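Local atomic coordinates of stress response kinase A (Escherichia coli, PDB entry 1ZYL), a protein that phosphorylates serine and threonine residues of proteins, itself included, at the expense of ATP, and probably helps suppress the effects of oxidative stress. Residues 52-57 against 103-108; 66-71 against 93-98; 29-34 against 42-47. All blocks are in the same frame, centred on the assembly; numbering follows the deposited sequence.

Contact 1: residues 52-57 against 103-108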
loop_
_atom_site.group_PDB
_atom_site.type_symbol
_atom_site.label_atom_id
_atom_site.label_comp_id
_atom_site.label_asym_id
_atom_site.label_seq_id
_atom_site.Cartn_x
_atom_site.Cartn_y
_atom_site.Cartn_z
ATOM N N PHE A 52 17.301 5.937 -13.672
ATOM C CA PHE A 52 17.251 5.485 -12.277
ATOM C C PHE A 52 16.300 6.389 -11.492
ATOM O O PHE A 52 15.817 7.398 -12.005
ATOM C CB PHE A 52 18.634 5.600 -11.630
ATOM C CG PHE A 52 19.510 4.411 -11.837
ATOM C CD1 PHE A 52 19.248 3.218 -11.176
ATOM C CD2 PHE A 52 20.625 4.492 -12.669
ATOM C CE1 PHE A 52 20.084 2.114 -11.335
ATOM C CE2 PHE A 52 21.472 3.396 -12.839
ATOM C CZ PHE A 52 21.202 2.204 -12.169
ATOM N N VAL A 53 16.041 6.026 -10.241
ATOM C CA VAL A 53 15.181 6.833 -9.379
ATOM C C VAL A 53 15.684 6.736 -7.948
ATOM O O VAL A 53 16.055 5.661 -7.486
ATOM C CB VAL A 53 13.691 6.374 -9.411
ATOM C CG1 VAL A 53 13.113 6.540 -10.799
ATOM C CG2 VAL A 53 13.573 4.938 -8.979
ATOM N N VAL A 54 15.734 7.863 -7.254
ATOM C CA VAL A 54 16.172 7.836 -5.870
ATOM C C VAL A 54 14.894 7.954 -5.074
ATOM O O VAL A 54 13.986 8.687 -5.468
ATOM C CB VAL A 54 17.061 9.033 -5.481
ATOM C CG1 VAL A 54 18.157 8.550 -4.546
ATOM C CG2 VAL A 54 17.618 9.718 -6.712
ATOM N N LYS A 55 14.820 7.233 -3.964
ATOM C CA LYS A 55 13.641 7.277 -3.135
ATOM C C LYS A 55 14.106 7.687 -1.758
ATOM O O LYS A 55 14.915 6.992 -1.143
ATOM C CB LYS A 55 12.987 5.893 -3.071
ATOM C CG LYS A 55 11.511 5.867 -2.631
ATOM C CD LYS A 55 11.010 4.421 -2.501
ATOM C CE LYS A 55 9.472 4.305 -2.532
ATOM N NZ LYS A 55 8.867 4.348 -3.913
ATOM N N PHE A 56 13.623 8.830 -1.286
ATOM C CA PHE A 56 13.980 9.278 0.041
ATOM C C PHE A 56 12.834 8.937 0.952
ATOM O O PHE A 56 11.779 9.549 0.893
ATOM C CB PHE A 56 14.246 10.776 0.077
ATOM C CG PHE A 56 15.630 11.142 -0.341
ATOM C CD1 PHE A 56 16.022 11.025 -1.669
ATOM C CD2 PHE A 56 16.549 11.589 0.594
ATOM C CE1 PHE A 56 17.313 11.349 -2.060
ATOM C CE2 PHE A 56 17.840 11.915 0.214
ATOM C CZ PHE A 56 18.225 11.795 -1.117
ATOM N N TYR A 57 13.048 7.929 1.780
ATOM C CA TYR A 57 12.037 7.482 2.711
ATOM C C TYR A 57 11.712 8.608 3.673
ATOM O O TYR A 57 12.604 9.170 4.301
ATOM C CB TYR A 57 12.560 6.250 3.442
ATOM C CG TYR A 57 12.676 5.047 2.529
ATOM C CD1 TYR A 57 11.544 4.312 2.177
ATOM C CD2 TYR A 57 13.909 4.660 1.991
ATOM C CE1 TYR A 57 11.628 3.222 1.319
ATOM C CE2 TYR A 57 14.003 3.561 1.120
ATOM C CZ TYR A 57 12.853 2.850 0.790
ATOM O OH TYR A 57 12.903 1.784 -0.079
ATOM N N PHE A 103 17.646 6.603 2.174
ATOM C CA PHE A 103 17.252 6.536 0.776
ATOM C C PHE A 103 17.859 5.344 0.070
ATOM O O PHE A 103 18.825 4.754 0.552
ATOM C CB PHE A 103 17.636 7.816 0.034
ATOM C CG PHE A 103 19.117 8.072 -0.040
ATOM C CD1 PHE A 103 19.854 8.355 1.103
ATOM C CD2 PHE A 103 19.768 8.094 -1.268
ATOM C CE1 PHE A 103 21.216 8.663 1.020
ATOM C CE2 PHE A 103 21.132 8.401 -1.356
ATOM C CZ PHE A 103 21.852 8.687 -0.214
ATOM N N ALA A 104 17.274 4.994 -1.071
ATOM C CA ALA A 104 17.735 3.877 -1.877
ATOM C C ALA A 104 17.593 4.264 -3.341
ATOM O O ALA A 104 16.896 5.220 -3.671
ATOM C CB ALA A 104 16.909 2.639 -1.574
ATOM N N VAL A 105 18.255 3.524 -4.220
ATOM C CA VAL A 105 18.201 3.808 -5.647
ATOM C C VAL A 105 17.658 2.591 -6.379
ATOM O O VAL A 105 18.135 1.480 -6.173
ATOM C CB VAL A 105 19.608 4.156 -6.198
ATOM C CG1 VAL A 105 19.500 4.626 -7.626
ATOM C CG2 VAL A 105 20.254 5.238 -5.338
ATOM N N PHE A 106 16.658 2.791 -7.228
ATOM C CA PHE A 106 16.084 1.670 -7.958
ATOM C C PHE A 106 16.178 1.846 -9.463
ATOM O O PHE A 106 16.039 2.956 -9.981
ATOM C CB PHE A 106 14.608 1.467 -7.600
ATOM C CG PHE A 106 14.352 1.249 -6.142
ATOM C CD1 PHE A 106 14.406 2.308 -5.248
ATOM C CD2 PHE A 106 14.040 -0.018 -5.664
ATOM C CE1 PHE A 106 14.153 2.106 -3.897
ATOM C CE2 PHE A 106 13.785 -0.231 -4.315
ATOM C CZ PHE A 106 13.842 0.833 -3.428
ATOM N N PRO A 107 16.405 0.739 -10.187
ATOM C CA PRO A 107 16.515 0.731 -11.648
ATOM C C PRO A 107 15.195 1.170 -12.264
ATOM O O PRO A 107 14.225 0.417 -12.237
ATOM C CB PRO A 107 16.814 -0.730 -11.963
ATOM C CG PRO A 107 17.503 -1.221 -10.728
ATOM C CD PRO A 107 16.696 -0.597 -9.633
ATOM N N SER A 108 15.146 2.379 -12.812
ATOM C CA SER A 108 13.911 2.851 -13.428
ATOM C C SER A 108 13.390 1.741 -14.332
ATOM O O SER A 108 14.020 1.377 -15.328
ATOM C CB SER A 108 14.153 4.123 -14.238
ATOM O OG SER A 108 12.947 4.577 -14.825
#
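Four backbone hydrogen bonds tie 52-57 to 103-108, two antiparallel strands at the heart of the five-stranded sheet in the N-terminal lobe of this kinase-like fold. Val53 and Phe106 exchange a pair: Phe106 N reaches Val53 O at 2.9 Å, nearly along the C=O axis, while Val53 N to Phe106 O is more bent, with 138° at the hydrogen. Lys55 and Ala104 make the second pair, with Lys55 N to Ala104 O also at 2.9 Å. Lys55 CG lies anti to the backbone N (chi1 -161°), and the chain runs on away from 103-108 until its ammonium group makes a long, weak ion pair with Asp217, a probable magnesium ligand, a placement consistent with the conserved strand lysine of protein kinases.

On one face Val54, Phe56 and Phe103 pack on helix 13-22, and Val105 lies against Phe44 and Phe90. Phe56 and Phe103 form an offset stack, planes only 6° apart and centroids 4.8 Å apart; Phe103 CB sits over the centre of the Phe56 ring, a CH-pi contact. Val54 CG1 meets the Phe103 ring edge at CD2, 3.7 Å away. At the far end Phe52 CD1 reaches Val105 CG1 at 3.8 Å. Phe106 lies on the other face, with Val53, Lys55 and Ala104; Tyr57, crossing it at about a right angle, brings its OH to the ring's edge, in plane, 3.6 Å from Phe106 CZ.

Contact 2: residues 66-71 against 93-98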
loop_
_atom_site.group_PDB
_atom_site.type_symbol
_atom_site.label_atom_id
_atom_site.label_comp_id
_atom_site.label_asym_id
_atom_site.label_seq_id
_atom_site.Cartn_x
_atom_site.Cartn_y
_atom_site.Cartn_z
ATOM N N GLN A 66 13.439 -1.629 9.413
ATOM C CA GLN A 66 12.216 -1.927 8.675
ATOM C C GLN A 66 12.409 -1.824 7.157
ATOM O O GLN A 66 11.877 -2.632 6.393
ATOM C CB GLN A 66 11.104 -0.983 9.131
ATOM C CG GLN A 66 10.835 -1.053 10.618
ATOM C CD GLN A 66 9.696 -0.151 11.063
ATOM O OE1 GLN A 66 9.789 1.077 11.006
ATOM N NE2 GLN A 66 8.608 -0.765 11.506
ATOM N N ILE A 67 13.172 -0.826 6.724
ATOM C CA ILE A 67 13.433 -0.635 5.307
ATOM C C ILE A 67 14.349 -1.756 4.841
ATOM O O ILE A 67 14.306 -2.165 3.682
ATOM C CB ILE A 67 14.086 0.751 5.047
ATOM C CG1 ILE A 67 13.151 1.848 5.569
ATOM C CG2 ILE A 67 14.339 0.962 3.555
ATOM C CD1 ILE A 67 13.724 3.248 5.495
ATOM N N LEU A 68 15.169 -2.268 5.749
ATOM C CA LEU A 68 16.074 -3.354 5.396
ATOM C C LEU A 68 15.274 -4.607 5.097
ATOM O O LEU A 68 15.631 -5.377 4.206
ATOM C CB LEU A 68 17.069 -3.635 6.533
ATOM C CG LEU A 68 18.215 -2.632 6.721
ATOM C CD1 LEU A 68 18.988 -2.961 7.992
ATOM C CD2 LEU A 68 19.122 -2.652 5.503
ATOM N N GLU A 69 14.192 -4.805 5.848
ATOM C CA GLU A 69 13.331 -5.970 5.667
ATOM C C GLU A 69 12.672 -6.022 4.287
ATOM O O GLU A 69 12.498 -7.105 3.723
ATOM C CB GLU A 69 12.263 -6.018 6.759
ATOM C CG GLU A 69 12.720 -6.704 8.033
ATOM C CD GLU A 69 11.667 -6.677 9.127
ATOM O OE1 GLU A 69 11.840 -7.366 10.153
ATOM O OE2 GLU A 69 10.666 -5.958 8.966
ATOM N N GLU A 70 12.297 -4.877 3.731
ATOM C CA GLU A 70 11.695 -4.921 2.412
ATOM C C GLU A 70 12.807 -5.041 1.375
ATOM O O GLU A 70 12.667 -5.758 0.385
ATOM C CB GLU A 70 10.821 -3.688 2.138
ATOM C CG GLU A 70 11.539 -2.361 2.165
ATOM C CD GLU A 70 10.938 -1.364 1.192
ATOM O OE1 GLU A 70 11.003 -1.631 -0.025
ATOM O OE2 GLU A 70 10.404 -0.322 1.640
ATOM N N HIS A 71 13.916 -4.346 1.608
ATOM C CA HIS A 71 15.055 -4.400 0.692
ATOM C C HIS A 71 15.476 -5.856 0.546
ATOM O O HIS A 71 15.878 -6.301 -0.524
ATOM C CB HIS A 71 16.226 -3.595 1.246
ATOM C CG HIS A 71 16.223 -2.151 0.846
ATOM N ND1 HIS A 71 15.173 -1.301 1.121
ATOM C CD2 HIS A 71 17.166 -1.399 0.232
ATOM C CE1 HIS A 71 15.475 -0.089 0.696
ATOM N NE2 HIS A 71 16.678 -0.120 0.153
ATOM N N GLN A 93 25.749 -1.921 1.416
ATOM C CA GLN A 93 24.319 -2.147 1.555
ATOM C C GLN A 93 23.544 -1.411 0.477
ATOM O O GLN A 93 24.118 -0.901 -0.488
ATOM C CB GLN A 93 23.828 -1.685 2.925
ATOM C CG GLN A 93 23.778 -0.180 3.064
ATOM C CD GLN A 93 25.143 0.453 2.942
ATOM O OE1 GLN A 93 25.265 1.636 2.619
ATOM N NE2 GLN A 93 26.184 -0.330 3.213
ATOM N N THR A 94 22.230 -1.358 0.667
ATOM C CA THR A 94 21.338 -0.705 -0.275
ATOM C C THR A 94 20.670 0.522 0.346
ATOM O O THR A 94 20.200 1.414 -0.366
ATOM C CB THR A 94 20.243 -1.695 -0.768
ATOM O OG1 THR A 94 19.739 -2.457 0.338
ATOM C CG2 THR A 94 20.810 -2.646 -1.794
ATOM N N LEU A 95 20.655 0.564 1.674
ATOM C CA LEU A 95 20.026 1.656 2.415
ATOM C C LEU A 95 20.942 2.832 2.715
ATOM O O LEU A 95 21.417 2.978 3.847
ATOM C CB LEU A 95 19.482 1.140 3.745
ATOM C CG LEU A 95 18.137 1.697 4.191
ATOM C CD1 LEU A 95 18.088 1.681 5.718
ATOM C CD2 LEU A 95 17.931 3.093 3.636
ATOM N N LEU A 96 21.180 3.680 1.723
ATOM C CA LEU A 96 22.032 4.840 1.941
ATOM C C LEU A 96 21.318 5.823 2.870
ATOM O O LEU A 96 20.108 5.727 3.088
ATOM C CB LEU A 96 22.367 5.524 0.610
ATOM C CG LEU A 96 22.853 4.656 -0.557
ATOM C CD1 LEU A 96 23.509 3.373 -0.039
ATOM C CD2 LEU A 96 21.675 4.312 -1.440
ATOM N N ASN A 97 22.077 6.764 3.419
ATOM C CA ASN A 97 21.525 7.765 4.325
ATOM C C ASN A 97 22.327 9.069 4.338
ATOM O O ASN A 97 23.434 9.132 4.873
ATOM C CB ASN A 97 21.455 7.203 5.744
ATOM C CG ASN A 97 21.235 8.280 6.780
ATOM O OD1 ASN A 97 20.178 8.905 6.826
ATOM N ND2 ASN A 97 22.242 8.516 7.612
ATOM N N HIS A 98 21.772 10.113 3.741
ATOM C CA HIS A 98 22.455 11.391 3.740
ATOM C C HIS A 98 21.706 12.351 4.640
ATOM O O HIS A 98 20.479 12.443 4.584
ATOM C CB HIS A 98 22.542 11.970 2.333
ATOM C CG HIS A 98 23.309 13.251 2.266
ATOM N ND1 HIS A 98 24.414 13.492 3.053
ATOM C CD2 HIS A 98 23.163 14.341 1.478
ATOM C CE1 HIS A 98 24.918 14.674 2.749
ATOM N NE2 HIS A 98 24.179 15.209 1.795
#
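The imidazole of His71 is the one flat group in this contact, and 93-98 meets it at the edge: Thr94 CB lies in the ring plane beside CD2. The two side chains slide past each other in opposite directions. On its other side the ring turns back to its own helix, where His71 ND1 makes a weak, strongly bent hydrogen bond to Ile67 O (2.8 Å, 120° at the hydrogen). The same carbonyl accepts the backbone bond from His71 N at 3.0 Å, so Ile67 O receives two N-H groups of His71, the ring's only weakly. With CG anti to the carbonyl carbon (chi1 -89°), the ring stands beside the backbone N and can reach back in this way.

The rest is apolar. Leu95 crosses both Ile67 and Leu68 at about a right angle: its CG rests against Ile67 CG2 at 3.9 Å, and Leu68 CD2 touches Leu95 CB at 4.2 Å. No hydrogen bond joins the two segments.

By its place in the chain, helix 64-79 probably corresponds to helix C of protein kinases. Tyr57 of strand 52-57 packs on Ile67, Glu70 and His71, and Ala104 of strand 101-107 touches the imidazole. Glu70 forms a salt bridge with Arg144, while strand 96-98, into which Thr94 and Leu95 lead, pairs with strand 101-107.

Contact 3: residues 29-34 against 42-47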
loop_
_atom_site.group_PDB
_atom_site.type_symbol
_atom_site.label_atom_id
_atom_site.label_comp_id
_atom_site.label_asym_id
_atom_site.label_seq_id
_atom_site.Cartn_x
_atom_site.Cartn_y
_atom_site.Cartn_z
ATOM N N SER A 29 22.410 14.401 -15.918
ATOM C CA SER A 29 21.731 15.639 -16.271
ATOM C C SER A 29 20.377 15.752 -15.590
ATOM O O SER A 29 19.469 14.954 -15.832
ATOM C CB SER A 29 21.546 15.738 -17.788
ATOM O OG SER A 29 20.830 16.915 -18.135
ATOM N N GLY A 30 20.260 16.754 -14.730
ATOM C CA GLY A 30 19.020 16.992 -14.026
ATOM C C GLY A 30 18.506 15.873 -13.144
ATOM O O GLY A 30 18.669 14.687 -13.431
ATOM N N LEU A 31 17.881 16.285 -12.050
ATOM C CA LEU A 31 17.281 15.381 -11.084
ATOM C C LEU A 31 15.785 15.662 -11.164
ATOM O O LEU A 31 15.218 16.292 -10.280
ATOM C CB LEU A 31 17.777 15.694 -9.670
ATOM C CG LEU A 31 18.403 14.589 -8.813
ATOM C CD1 LEU A 31 18.407 15.048 -7.362
ATOM C CD2 LEU A 31 17.627 13.293 -8.946
ATOM N N THR A 32 15.152 15.211 -12.237
ATOM C CA THR A 32 13.724 15.425 -12.423
ATOM C C THR A 32 12.856 14.590 -11.473
ATOM O O THR A 32 12.966 13.364 -11.422
ATOM C CB THR A 32 13.334 15.118 -13.863
ATOM O OG1 THR A 32 11.974 14.670 -13.903
ATOM C CG2 THR A 32 14.261 14.054 -14.439
ATOM N N PRO A 33 11.967 15.253 -10.715
ATOM C CA PRO A 33 11.056 14.643 -9.745
ATOM C C PRO A 33 9.813 13.957 -10.297
ATOM O O PRO A 33 9.205 14.424 -11.261
ATOM C CB PRO A 33 10.682 15.820 -8.860
ATOM C CG PRO A 33 10.579 16.918 -9.848
ATOM C CD PRO A 33 11.843 16.721 -10.669
ATOM N N LEU A 34 9.449 12.849 -9.654
ATOM C CA LEU A 34 8.259 12.072 -9.993
ATOM C C LEU A 34 7.284 12.321 -8.846
ATOM O O LEU A 34 7.701 12.682 -7.747
ATOM C CB LEU A 34 8.573 10.578 -10.067
ATOM C CG LEU A 34 9.564 10.067 -11.109
ATOM C CD1 LEU A 34 9.183 10.587 -12.482
ATOM C CD2 LEU A 34 10.962 10.507 -10.737
ATOM N N TYR A 42 12.818 10.878 -7.080
ATOM C CA TYR A 42 13.368 11.648 -8.189
ATOM C C TYR A 42 14.026 10.669 -9.155
ATOM O O TYR A 42 14.553 9.641 -8.730
ATOM C CB TYR A 42 14.418 12.655 -7.688
ATOM C CG TYR A 42 13.882 13.806 -6.849
ATOM C CD1 TYR A 42 13.681 13.670 -5.475
ATOM C CD2 TYR A 42 13.581 15.037 -7.438
ATOM C CE1 TYR A 42 13.190 14.738 -4.703
ATOM C CE2 TYR A 42 13.092 16.111 -6.681
ATOM C CZ TYR A 42 12.899 15.957 -5.317
ATOM O OH TYR A 42 12.411 17.020 -4.583
ATOM N N GLN A 43 13.989 10.985 -10.447
ATOM C CA GLN A 43 14.587 10.138 -11.481
ATOM C C GLN A 43 15.870 10.794 -11.986
ATOM O O GLN A 43 16.025 12.012 -11.900
ATOM C CB GLN A 43 13.615 9.973 -12.651
ATOM C CG GLN A 43 14.094 9.038 -13.757
ATOM C CD GLN A 43 13.291 9.197 -15.039
ATOM O OE1 GLN A 43 13.434 10.191 -15.753
ATOM N NE2 GLN A 43 12.436 8.222 -15.330
ATOM N N PHE A 44 16.788 9.994 -12.521
ATOM C CA PHE A 44 18.043 10.530 -13.036
ATOM C C PHE A 44 18.786 9.503 -13.895
ATOM O O PHE A 44 18.844 8.325 -13.550
ATOM C CB PHE A 44 18.925 10.993 -11.869
ATOM C CG PHE A 44 19.469 9.869 -11.028
ATOM C CD1 PHE A 44 20.697 9.290 -11.326
ATOM C CD2 PHE A 44 18.748 9.379 -9.946
ATOM C CE1 PHE A 44 21.199 8.238 -10.557
ATOM C CE2 PHE A 44 19.244 8.325 -9.171
ATOM C CZ PHE A 44 20.471 7.756 -9.479
ATOM N N GLN A 45 19.338 9.951 -15.020
ATOM C CA GLN A 45 20.081 9.064 -15.915
ATOM C C GLN A 45 21.458 8.784 -15.333
ATOM O O GLN A 45 21.856 9.386 -14.336
ATOM C CB GLN A 45 20.248 9.696 -17.296
ATOM C CG GLN A 45 18.954 10.027 -17.998
ATOM C CD GLN A 45 19.186 10.774 -19.295
ATOM O OE1 GLN A 45 19.731 10.225 -20.252
ATOM N NE2 GLN A 45 18.782 12.039 -19.329
ATOM N N ASP A 46 22.186 7.875 -15.971
ATOM C CA ASP A 46 23.521 7.501 -15.517
ATOM C C ASP A 46 24.525 7.757 -16.640
ATOM O O ASP A 46 24.131 8.072 -17.762
ATOM C CB ASP A 46 23.520 6.017 -15.136
ATOM C CG ASP A 46 24.738 5.616 -14.336
ATOM O OD1 ASP A 46 24.977 6.219 -13.264
ATOM O OD2 ASP A 46 25.452 4.689 -14.775
ATOM N N GLU A 47 25.816 7.643 -16.339
ATOM C CA GLU A 47 26.852 7.843 -17.352
ATOM C C GLU A 47 26.760 6.687 -18.349
ATOM O O GLU A 47 27.578 5.762 -18.334
ATOM C CB GLU A 47 28.240 7.869 -16.700
ATOM C CG GLU A 47 28.563 6.628 -15.889
ATOM C CD GLU A 47 28.808 6.935 -14.427
ATOM O OE1 GLU A 47 28.026 7.719 -13.847
ATOM O OE2 GLU A 47 29.774 6.384 -13.857
#
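Strands 32-34 and 42-44 run antiparallel but strongly twisted, their axes 136° apart in direction and 4.5 Å apart at closest approach, with Gln43 N bonding to Thr32 O at 2.8 Å. That bond is nearly straight at the hydrogen, 170°, yet the donor sits above the carbonyl plane.

Tyr42 carries the packing on one face of the hairpin. Its CG is anti to the carbonyl carbon (chi1 -69°), which sets the CD2-CE2 side of the ring obliquely against Pro33 CB. Leu31 comes in at about a right angle, its CD2 branch wedged between Tyr42 CB and, 3.9 Å away, Phe44 CB. An alanine in place of Tyr42 would remove the ring and would probably leave Pro33 without its main partner across the hairpin and weaken the packing onto Ile16 of helix 13-22. On the other face Thr32 and Gln43 lie side by side, pointing the same way, and the CD2 branch of Leu34 closes over Gln43 CB.

This is the first hairpin of a kinase-like N-terminal lobe; its turn holds Ser36, a probable ATP site, in the position that the nucleotide-binding loop takes in protein kinases.

Overall arrangement
Contacts 1 and 3 pair strands of the five-stranded sheet of the N-terminal lobe; contact 2 sets a helix against Thr94 and Leu95, which lead into its edge strand 96-98. Contact 1 joins the third and fourth strands in order across the sheet and is the best buried, with four backbone hydrogen bonds along its middle and aromatic packing. Contact 3 lies at the other edge, more exposed, with sparser backbone pairing and apolar packing; Val54 N to Tyr42 O and Phe44 N to Phe52 O are probable hydrogen bonds that couple it to contact 1. Contact 2 has no hydrogen bond across. It meets contact 1 through Phe103 and Ala104, whereas contacts 2 and 3 do not touch.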